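Local coordinates for protein berberine bridge enzyme-like 28 (Arabidopsis thaliana, PDB 5D79) that binds the cofactor FAD as an oxidoreductase of the berberine bridge enzyme-like family and is involved in adaptation to salt stress, at residues A[105-110]-A[115-120]; A[59-64]-A[79-84]. All coordinates share one frame; numbering follows the deposited sequence.

Contact 2 (59-64 with 79-84) closes in the chain before contact 1 (105-110 with 115-120) opens, and their centres lie about 10 Å apart. Both reach one four-stranded mixed sheet: contact 2 uses strand 80-82 and contact 1 the outermost strand 103-107, with strand 125-129 between them and parallel to both. Helix 58-63 joins the two, since the carbonyl oxygen of L61 probably accepts a hydrogen bond from R107 NH1, N to O 3.0 Å. Contact 1 grips the cofactor's diphosphate and adenosine, whereas contact 2 seats the helix against the sheet with the L61 side chain about 11 Å from the FAD, consistent with a second-shell position behind R107.

Contact 1 of 2, residues A[105-110]-A[115-120]; sequences RTRSAG and GLSYIA. With FAD (flavin-adenine dinucleotide), chain E.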
ATOM      1  N   ARG A 105      17.493   5.272  -4.096  1.00 29.13           N
ATOM      2  CA  ARG A 105      16.155   4.766  -3.831  1.00 26.96           C
ATOM      3  C   ARG A 105      15.753   5.187  -2.431  1.00 27.27           C
ATOM      4  O   ARG A 105      16.583   5.198  -1.539  1.00 26.90           O
ATOM      5  CB  ARG A 105      16.101   3.248  -3.970  1.00 27.58           C
ATOM      6  CG  ARG A 105      16.282   2.750  -5.389  1.00 29.68           C
ATOM      7  CD  ARG A 105      15.161   3.223  -6.299  1.00 24.22           C
ATOM      8  NE  ARG A 105      15.470   2.948  -7.699  1.00 24.02           N
ATOM      9  CZ  ARG A 105      15.060   1.875  -8.367  1.00 26.87           C
ATOM     10  NH1 ARG A 105      14.300   0.966  -7.768  1.00 30.86           N
ATOM     11  NH2 ARG A 105      15.397   1.718  -9.640  1.00 24.39           N
ATOM     12  N   THR A 106      14.484   5.539  -2.237  1.00 27.04           N
ATOM     13  CA  THR A 106      14.017   6.005  -0.933  1.00 25.47           C
ATOM     14  C   THR A 106      13.162   4.965  -0.212  1.00 26.86           C
ATOM     15  O   THR A 106      12.144   4.512  -0.737  1.00 23.28           O
ATOM     16  CB  THR A 106      13.200   7.289  -1.065  1.00 21.70           C
ATOM     17  OG1 THR A 106      14.043   8.336  -1.535  1.00 22.53           O
ATOM     18  CG2 THR A 106      12.615   7.688   0.282  1.00 21.32           C
ATOM     19  N   ARG A 107      13.566   4.596   0.999  1.00 25.31           N
ATOM     20  CA  ARG A 107      12.806   3.621   1.767  1.00 24.19           C
ATOM     21  C   ARG A 107      12.193   4.231   3.020  1.00 25.38           C
ATOM     22  O   ARG A 107      12.876   4.916   3.777  1.00 25.42           O
ATOM     23  CB  ARG A 107      13.687   2.430   2.152  1.00 21.96           C
ATOM     24  CG  ARG A 107      12.920   1.336   2.868  1.00 21.39           C
ATOM     25  CD  ARG A 107      13.656   0.020   2.883  1.00 22.12           C
ATOM     26  NE  ARG A 107      14.802   0.048   3.777  1.00 26.75           N
ATOM     27  CZ  ARG A 107      15.657  -0.955   3.921  1.00 28.83           C
ATOM     28  NH1 ARG A 107      15.495  -2.066   3.214  1.00 28.89           N
ATOM     29  NH2 ARG A 107      16.669  -0.842   4.775  1.00 30.85           N
ATOM     30  N   SER A 108      10.899   3.984   3.232  1.00 26.90           N
ATOM     31  CA  SER A 108      10.252   4.320   4.502  1.00 29.60           C
ATOM     32  C   SER A 108      10.220   3.101   5.419  1.00 19.56           C
ATOM     33  O   SER A 108      11.009   3.007   6.343  1.00 26.12           O
ATOM     34  CB  SER A 108       8.835   4.852   4.283  1.00 30.09           C
ATOM     35  OG  SER A 108       8.863   6.076   3.573  1.00 35.02           O
ATOM     36  N   ALA A 109       9.315   2.166   5.169  1.00 18.81           N
ATOM     37  CA  ALA A 109       9.247   0.980   6.014  1.00 18.88           C
ATOM     38  C   ALA A 109       9.338  -0.285   5.182  1.00 25.83           C
ATOM     39  O   ALA A 109       9.246  -1.386   5.715  1.00 25.37           O
ATOM     40  CB  ALA A 109       7.976   0.978   6.851  1.00 19.08           C
ATOM     41  N   GLY A 110       9.493  -0.121   3.871  1.00 23.26           N
ATOM     42  CA  GLY A 110       9.948  -1.205   3.015  1.00 23.25           C
ATOM     43  C   GLY A 110       8.970  -2.298   2.629  1.00 19.14           C
ATOM     44  O   GLY A 110       9.369  -3.443   2.408  1.00 20.42           O
ATOM     45  N   GLY A 115      10.172  -4.761  -3.902  1.00 19.62           N
ATOM     46  CA  GLY A 115      11.405  -4.334  -3.259  1.00 20.58           C
ATOM     47  C   GLY A 115      12.133  -3.156  -3.888  1.00 23.46           C
ATOM     48  O   GLY A 115      13.336  -3.010  -3.696  1.00 24.44           O
ATOM     49  N   LEU A 116      11.411  -2.296  -4.606  1.00 25.97           N
ATOM     50  CA  LEU A 116      12.040  -1.233  -5.399  1.00 20.87           C
ATOM     51  C   LEU A 116      12.504  -0.035  -4.588  1.00 21.09           C
ATOM     52  O   LEU A 116      13.040   0.919  -5.156  1.00 26.10           O
ATOM     53  CB  LEU A 116      11.089  -0.740  -6.487  1.00 20.14           C
ATOM     54  CG  LEU A 116      10.757  -1.724  -7.597  1.00 31.07           C
ATOM     55  CD1 LEU A 116      10.066  -0.997  -8.728  1.00 19.67           C
ATOM     56  CD2 LEU A 116      12.014  -2.437  -8.078  1.00 30.33           C
ATOM     57  N   SER A 117      12.294  -0.082  -3.272  1.00 30.70           N
ATOM     58  CA  SER A 117      12.770   0.963  -2.362  1.00 31.15           C
ATOM     59  C   SER A 117      14.194   0.686  -1.857  1.00 22.38           C
ATOM     60  O   SER A 117      14.881   1.580  -1.348  1.00 22.95           O
ATOM     61  CB  SER A 117      11.815   1.101  -1.175  1.00 20.27           C
ATOM     62  OG  SER A 117      11.580  -0.156  -0.568  1.00 20.14           O
ATOM     63  N   TYR A 118      14.627  -0.561  -2.002  1.00 22.91           N
ATOM     64  CA  TYR A 118      15.974  -0.947  -1.598  1.00 24.24           C
ATOM     65  C   TYR A 118      16.640  -1.794  -2.674  1.00 25.08           C
ATOM     66  O   TYR A 118      17.713  -2.335  -2.456  1.00 30.42           O
ATOM     67  CB  TYR A 118      15.951  -1.700  -0.261  1.00 24.33           C
ATOM     68  CG  TYR A 118      15.015  -2.880  -0.249  1.00 31.22           C
ATOM     69  CD1 TYR A 118      13.672  -2.717   0.051  1.00 30.55           C
ATOM     70  CD2 TYR A 118      15.472  -4.160  -0.546  1.00 36.87           C
ATOM     71  CE1 TYR A 118      12.802  -3.792   0.054  1.00 33.03           C
ATOM     72  CE2 TYR A 118      14.611  -5.246  -0.552  1.00 38.52           C
ATOM     73  CZ  TYR A 118      13.275  -5.055  -0.245  1.00 38.52           C
ATOM     74  OH  TYR A 118      12.403  -6.121  -0.241  1.00 37.82           O
ATOM     75  N   ILE A 119      16.003  -1.902  -3.836  1.00 26.83           N
ATOM     76  CA  ILE A 119      16.614  -2.539  -5.002  1.00 29.32           C
ATOM     77  C   ILE A 119      16.509  -1.671  -6.245  1.00 27.37           C
ATOM     78  O   ILE A 119      15.425  -1.213  -6.594  1.00 25.60           O
ATOM     79  CB  ILE A 119      15.962  -3.887  -5.362  1.00 34.61           C
ATOM     80  CG1 ILE A 119      15.827  -4.796  -4.143  1.00 38.35           C
ATOM     81  CG2 ILE A 119      16.744  -4.574  -6.493  1.00 30.89           C
ATOM     82  CD1 ILE A 119      15.076  -6.071  -4.451  1.00 39.71           C
ATOM     83  N   ALA A 120      17.639  -1.463  -6.909  1.00 30.27           N
ATOM     84  CA  ALA A 120      17.659  -0.923  -8.262  1.00 32.62           C
ATOM     85  C   ALA A 120      18.321  -1.952  -9.161  1.00 38.84           C
ATOM     86  O   ALA A 120      19.303  -2.589  -8.764  1.00 42.54           O
ATOM     87  CB  ALA A 120      18.402   0.409  -8.317  1.00 32.39           C
TER
HETATM   88  PA  FAD E 603       8.567   1.270   0.857  1.00 19.33           P
HETATM   89  O1A FAD E 603       9.191   0.063   0.202  1.00 16.53           O
HETATM   90  O2A FAD E 603       9.469   1.913   1.884  1.00 22.48           O
HETATM   91  O5B FAD E 603       8.105   2.322  -0.279  1.00 21.27           O
HETATM   92  C5B FAD E 603       7.394   1.896  -1.433  1.00 21.66           C
HETATM   93  C4B FAD E 603       7.540   2.869  -2.611  1.00 19.79           C
HETATM   94  O4B FAD E 603       7.310   4.191  -2.156  1.00 17.36           O
HETATM   95  C3B FAD E 603       8.942   2.824  -3.198  1.00 21.02           C
HETATM   96  O3B FAD E 603       8.916   3.001  -4.599  1.00 17.24           O
HETATM   97  C2B FAD E 603       9.636   3.986  -2.511  1.00 24.69           C
HETATM   98  O2B FAD E 603      10.689   4.527  -3.288  1.00 24.27           O
HETATM   99  C1B FAD E 603       8.493   4.965  -2.258  1.00 18.46           C
HETATM  100  N9A FAD E 603       8.665   5.813  -1.059  1.00 16.91           N
HETATM  101  C8A FAD E 603       8.681   5.443   0.267  1.00 16.45           C
HETATM  102  N7A FAD E 603       8.845   6.560   1.023  1.00 16.40           N
HETATM  103  C5A FAD E 603       8.932   7.635   0.203  1.00 17.79           C
HETATM  104  C6A FAD E 603       9.103   9.001   0.427  1.00 18.31           C
HETATM  105  N6A FAD E 603       8.975   9.513   1.645  1.00 17.68           N
HETATM  106  N1A FAD E 603       9.153   9.869  -0.647  1.00 19.49           N
HETATM  107  C2A FAD E 603       9.026   9.388  -1.931  1.00 15.59           C
HETATM  108  N3A FAD E 603       8.861   8.034  -2.146  1.00 17.51           N
HETATM  109  C4A FAD E 603       8.814   7.173  -1.103  1.00 18.39           C
HETATM  110  N1  FAD E 603      -1.693  -1.241   0.778  1.00 18.24           N
HETATM  111  C2  FAD E 603      -3.025  -0.880   0.885  1.00 23.95           C
HETATM  112  O2  FAD E 603      -3.401   0.243   0.528  1.00 15.93           O
HETATM  113  N3  FAD E 603      -3.935  -1.785   1.418  1.00 28.03           N
HETATM  114  C4  FAD E 603      -3.536  -3.043   1.839  1.00 25.29           C
HETATM  115  O4  FAD E 603      -4.347  -3.773   2.410  1.00 24.15           O
HETATM  116  C4X FAD E 603      -2.188  -3.394   1.749  1.00 22.61           C
HETATM  117  N5  FAD E 603      -1.724  -4.587   2.281  1.00 19.88           N
HETATM  118  C5X FAD E 603      -0.361  -4.772   2.457  1.00 19.29           C
HETATM  119  C6  FAD E 603       0.134  -5.836   3.208  1.00 19.06           C
HETATM  120  C7  FAD E 603       1.511  -6.013   3.369  1.00 20.95           C
HETATM  121  C7M FAD E 603       2.032  -7.169   4.169  1.00 20.66           C
HETATM  122  C8  FAD E 603       2.403  -5.093   2.814  1.00 21.00           C
HETATM  123  C8M FAD E 603       3.887  -5.273   2.951  1.00 16.28           C
HETATM  124  C9  FAD E 603       1.910  -4.033   2.062  1.00 23.36           C
HETATM  125  C9A FAD E 603       0.536  -3.897   1.839  1.00 22.54           C
HETATM  126  N10 FAD E 603       0.040  -2.863   1.061  1.00 17.20           N
HETATM  127  C10 FAD E 603      -1.270  -2.466   1.242  1.00 16.46           C
HETATM  128  C1' FAD E 603       0.933  -2.137   0.102  1.00 11.40           C
HETATM  129  C2' FAD E 603       1.619  -0.927   0.707  1.00 14.78           C
HETATM  130  O2' FAD E 603       0.649   0.054   1.005  1.00 20.14           O
HETATM  131  C3' FAD E 603       2.633  -0.416  -0.310  1.00 15.36           C
HETATM  132  O3' FAD E 603       3.637  -1.396  -0.466  1.00 19.46           O
HETATM  133  C4' FAD E 603       3.311   0.853   0.145  1.00 12.97           C
HETATM  134  O4' FAD E 603       3.802   1.553  -0.968  1.00 14.89           O
HETATM  135  C5' FAD E 603       4.508   0.502   0.999  1.00 13.28           C
HETATM  136  O5' FAD E 603       4.923   1.656   1.692  1.00 15.51           O
HETATM  137  P   FAD E 603       6.244   1.541   2.593  1.00 18.14           P
HETATM  138  O1P FAD E 603       6.698   2.913   3.014  1.00 15.08           O
HETATM  139  O2P FAD E 603       6.005   0.654   3.789  1.00 13.22           O
HETATM  140  O3P FAD E 603       7.201   0.768   1.549  1.00 22.20           O
HETATM  141  O   HOH W   1       9.767  -5.336   0.089  1.00 18.54           O
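The R105 guanidinium has the A120 methyl over one face, CB lying 3.5 Å from NH2, and the L116 carbonyl at its edge, where NH1 donates to L116 O (2.9 Å, 160°). The bend at chi2 (-63°) turns this long side chain alongside the loop to reach that oxygen. A leucine in place of R105 would probably leave L116 O without this donor and the carboxylate of E523, the salt-bridge mate of NH2, without its positive partner.

The Y118 ring carries G115 O above its centre, with water 1 at its edge; this water accepts from the hydroxyl and donates to G110 O. R107, its plane turned 49° from the ring, brings NH1 to 3.5 Å from Y118 CB, while NH2 makes a salt bridge to D129. A small hydroxyl suits S117, which gives FAD O1A a short bond from OG (2.5 Å). On the same phosphate the backbone N atoms of S108 and G110 donate to FAD O2A, at 2.9 and 2.8 Å, forming a phosphate-binding loop of the PCMH-type FAD domain; S108 OG donates to adenine N7A. G110 has the positive phi that glycine tolerates.

Strand 103-107 pairs with strand 125-129, whose F125 touches both R105 and A120.

Contact 2 of 2, residues A[59-64]-A[79-84]; sequences SILDSS and VSIITP
I60 and I81 share a rotamer about chi1 (-71° and -58°) that sets each CG2 opposite its own backbone N, and these two methyls meet between helix and strand, CG2 to CG2 at 3.9 Å. In I81 the other branch runs out extended, chi2 167°, and carries CD1 to the flank of L61.

There the packing is tight: I81 CD1 lies 3.5 Å from L61 CB, closer than carbons usually come, and 3.9 Å from L61 CD1. The two side chains cross at about a right angle, so the methyl end of the isoleucine presses against the root of the leucine. I81 thus serves two neighbours, one with each branch, which a beta-branched residue with a long arm does well on a strand. T83, just past the strand, adds its methyl at the margin, CG2 lying 4.1 Å from I60 CG2. Threonine suits this place because it also keeps a hydroxyl, and OG1 makes a weak hydrogen bond to H50 NE2.

The helix 58-63 thereby rests on one side of strand 80-82. I82 points away from the helix and touches L35 and V93, of helices 29-36 and 87-100, so that successive strand residues serve different layers.

No hydrogen bond or salt bridge crosses between the two segments. Between them the helix and strand meet only through aliphatic carbon contacts, over a modest buried surface of 157 Å², and polar bonds made to other residues, such as D62 O with R360 NE and S63 OG with R131 NH2, supply directional ties that these aliphatic groups cannot.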
ATOM      1  N   SER A  59      22.709  -5.216   8.242  1.00 53.84           N
ATOM      2  CA  SER A  59      21.663  -5.167   9.259  1.00 54.14           C
ATOM      3  C   SER A  59      20.693  -4.021   9.016  1.00 52.81           C
ATOM      4  O   SER A  59      19.478  -4.185   9.140  1.00 49.48           O
ATOM      5  CB  SER A  59      22.281  -5.005  10.640  1.00 56.62           C
ATOM      6  OG  SER A  59      22.826  -3.701  10.765  1.00 57.18           O
ATOM      7  N   ILE A  60      21.246  -2.851   8.702  1.00 54.12           N
ATOM      8  CA  ILE A  60      20.437  -1.679   8.370  1.00 53.71           C
ATOM      9  C   ILE A  60      19.618  -1.944   7.104  1.00 50.59           C
ATOM     10  O   ILE A  60      18.443  -1.582   7.026  1.00 52.14           O
ATOM     11  CB  ILE A  60      21.314  -0.417   8.176  1.00 54.05           C
ATOM     12  CG1 ILE A  60      21.875   0.055   9.520  1.00 58.59           C
ATOM     13  CG2 ILE A  60      20.515   0.705   7.544  1.00 48.35           C
ATOM     14  CD1 ILE A  60      20.852   0.781  10.377  1.00 59.84           C
ATOM     15  N   LEU A  61      20.238  -2.599   6.126  1.00 47.55           N
ATOM     16  CA  LEU A  61      19.564  -2.935   4.876  1.00 42.24           C
ATOM     17  C   LEU A  61      18.508  -4.016   5.067  1.00 39.52           C
ATOM     18  O   LEU A  61      17.415  -3.931   4.503  1.00 30.93           O
ATOM     19  CB  LEU A  61      20.573  -3.400   3.824  1.00 38.25           C
ATOM     20  CG  LEU A  61      19.976  -3.812   2.476  1.00 34.01           C
ATOM     21  CD1 LEU A  61      19.288  -2.626   1.807  1.00 33.17           C
ATOM     22  CD2 LEU A  61      21.046  -4.419   1.566  1.00 33.23           C
ATOM     23  N   ASP A  62      18.847  -5.038   5.852  1.00 40.40           N
ATOM     24  CA  ASP A  62      17.974  -6.190   6.024  1.00 40.63           C
ATOM     25  C   ASP A  62      16.765  -5.847   6.880  1.00 34.98           C
ATOM     26  O   ASP A  62      15.705  -6.456   6.731  1.00 31.64           O
ATOM     27  CB  ASP A  62      18.736  -7.356   6.663  1.00 48.05           C
ATOM     28  CG  ASP A  62      18.720  -8.613   5.811  1.00 51.20           C
ATOM     29  OD1 ASP A  62      17.637  -9.226   5.666  1.00 47.73           O
ATOM     30  OD2 ASP A  62      19.800  -9.002   5.311  1.00 54.78           O
ATOM     31  N   SER A  63      16.926  -4.865   7.765  1.00 34.62           N
ATOM     32  CA  SER A  63      15.955  -4.621   8.840  1.00 40.19           C
ATOM     33  C   SER A  63      14.523  -4.315   8.380  1.00 35.13           C
ATOM     34  O   SER A  63      13.563  -4.845   8.946  1.00 33.30           O
ATOM     35  CB  SER A  63      16.447  -3.481   9.743  1.00 47.66           C
ATOM     36  OG  SER A  63      17.378  -2.653   9.076  1.00 54.07           O
ATOM     37  N   SER A  64      14.371  -3.462   7.374  1.00 31.33           N
ATOM     38  CA  SER A  64      13.037  -3.151   6.890  1.00 25.92           C
ATOM     39  C   SER A  64      12.748  -3.758   5.526  1.00 25.85           C
ATOM     40  O   SER A  64      12.055  -3.137   4.731  1.00 24.14           O
ATOM     41  CB  SER A  64      12.813  -1.633   6.836  1.00 22.68           C
ATOM     42  OG  SER A  64      14.018  -0.917   6.700  1.00 28.89           O
ATOM     43  N   VAL A  79      25.503   0.414  -2.752  1.00 41.83           N
ATOM     44  CA  VAL A  79      26.892   0.656  -2.393  1.00 41.77           C
ATOM     45  C   VAL A  79      26.942   1.595  -1.171  1.00 45.00           C
ATOM     46  O   VAL A  79      27.990   1.767  -0.527  1.00 45.02           O
ATOM     47  CB  VAL A  79      27.666   1.221  -3.609  1.00 38.20           C
ATOM     48  CG1 VAL A  79      27.194   2.625  -3.935  1.00 37.23           C
ATOM     49  CG2 VAL A  79      29.160   1.156  -3.390  1.00 41.23           C
ATOM     50  N   SER A  80      25.785   2.170  -0.833  1.00 43.37           N
ATOM     51  CA  SER A  80      25.644   2.959   0.392  1.00 42.03           C
ATOM     52  C   SER A  80      24.179   3.118   0.848  1.00 38.92           C
ATOM     53  O   SER A  80      23.250   3.149   0.029  1.00 32.51           O
ATOM     54  CB  SER A  80      26.296   4.346   0.220  1.00 39.95           C
ATOM     55  OG  SER A  80      25.796   5.048  -0.906  1.00 34.24           O
ATOM     56  N   ILE A  81      23.996   3.187   2.168  1.00 38.15           N
ATOM     57  CA  ILE A  81      22.719   3.528   2.783  1.00 39.42           C
ATOM     58  C   ILE A  81      22.907   4.739   3.677  1.00 31.13           C
ATOM     59  O   ILE A  81      23.846   4.798   4.450  1.00 32.27           O
ATOM     60  CB  ILE A  81      22.149   2.369   3.624  1.00 40.89           C
ATOM     61  CG1 ILE A  81      21.961   1.118   2.763  1.00 40.12           C
ATOM     62  CG2 ILE A  81      20.837   2.772   4.295  1.00 29.09           C
ATOM     63  CD1 ILE A  81      21.711  -0.138   3.569  1.00 37.50           C
ATOM     64  N   ILE A  82      22.017   5.711   3.567  1.00 30.11           N
ATOM     65  CA  ILE A  82      22.059   6.879   4.431  1.00 31.92           C
ATOM     66  C   ILE A  82      20.767   6.938   5.256  1.00 35.12           C
ATOM     67  O   ILE A  82      19.661   6.858   4.709  1.00 33.19           O
ATOM     68  CB  ILE A  82      22.244   8.191   3.616  1.00 34.17           C
ATOM     69  CG1 ILE A  82      23.439   8.084   2.658  1.00 34.70           C
ATOM     70  CG2 ILE A  82      22.431   9.377   4.539  1.00 30.78           C
ATOM     71  CD1 ILE A  82      23.077   7.636   1.235  1.00 32.92           C
ATOM     72  N   THR A  83      20.914   7.039   6.576  1.00 37.40           N
ATOM     73  CA  THR A  83      19.770   7.175   7.478  1.00 37.25           C
ATOM     74  C   THR A  83      19.729   8.600   8.031  1.00 36.93           C
ATOM     75  O   THR A  83      20.205   8.852   9.138  1.00 37.79           O
ATOM     76  CB  THR A  83      19.803   6.140   8.668  1.00 45.20           C
ATOM     77  OG1 THR A  83      20.905   6.404   9.554  1.00 42.85           O
ATOM     78  CG2 THR A  83      19.903   4.713   8.151  1.00 45.17           C
ATOM     79  N   PRO A  84      19.154   9.536   7.256  1.00 35.41           N
ATOM     80  CA  PRO A  84      19.092  10.956   7.632  1.00 34.50           C
ATOM     81  C   PRO A  84      18.403  11.184   8.981  1.00 37.90           C
ATOM     82  O   PRO A  84      17.534  10.397   9.356  1.00 39.14           O
ATOM     83  CB  PRO A  84      18.279  11.581   6.493  1.00 30.97           C
ATOM     84  CG  PRO A  84      17.490  10.425   5.913  1.00 30.20           C
ATOM     85  CD  PRO A  84      18.401   9.262   6.019  1.00 30.17           C
TER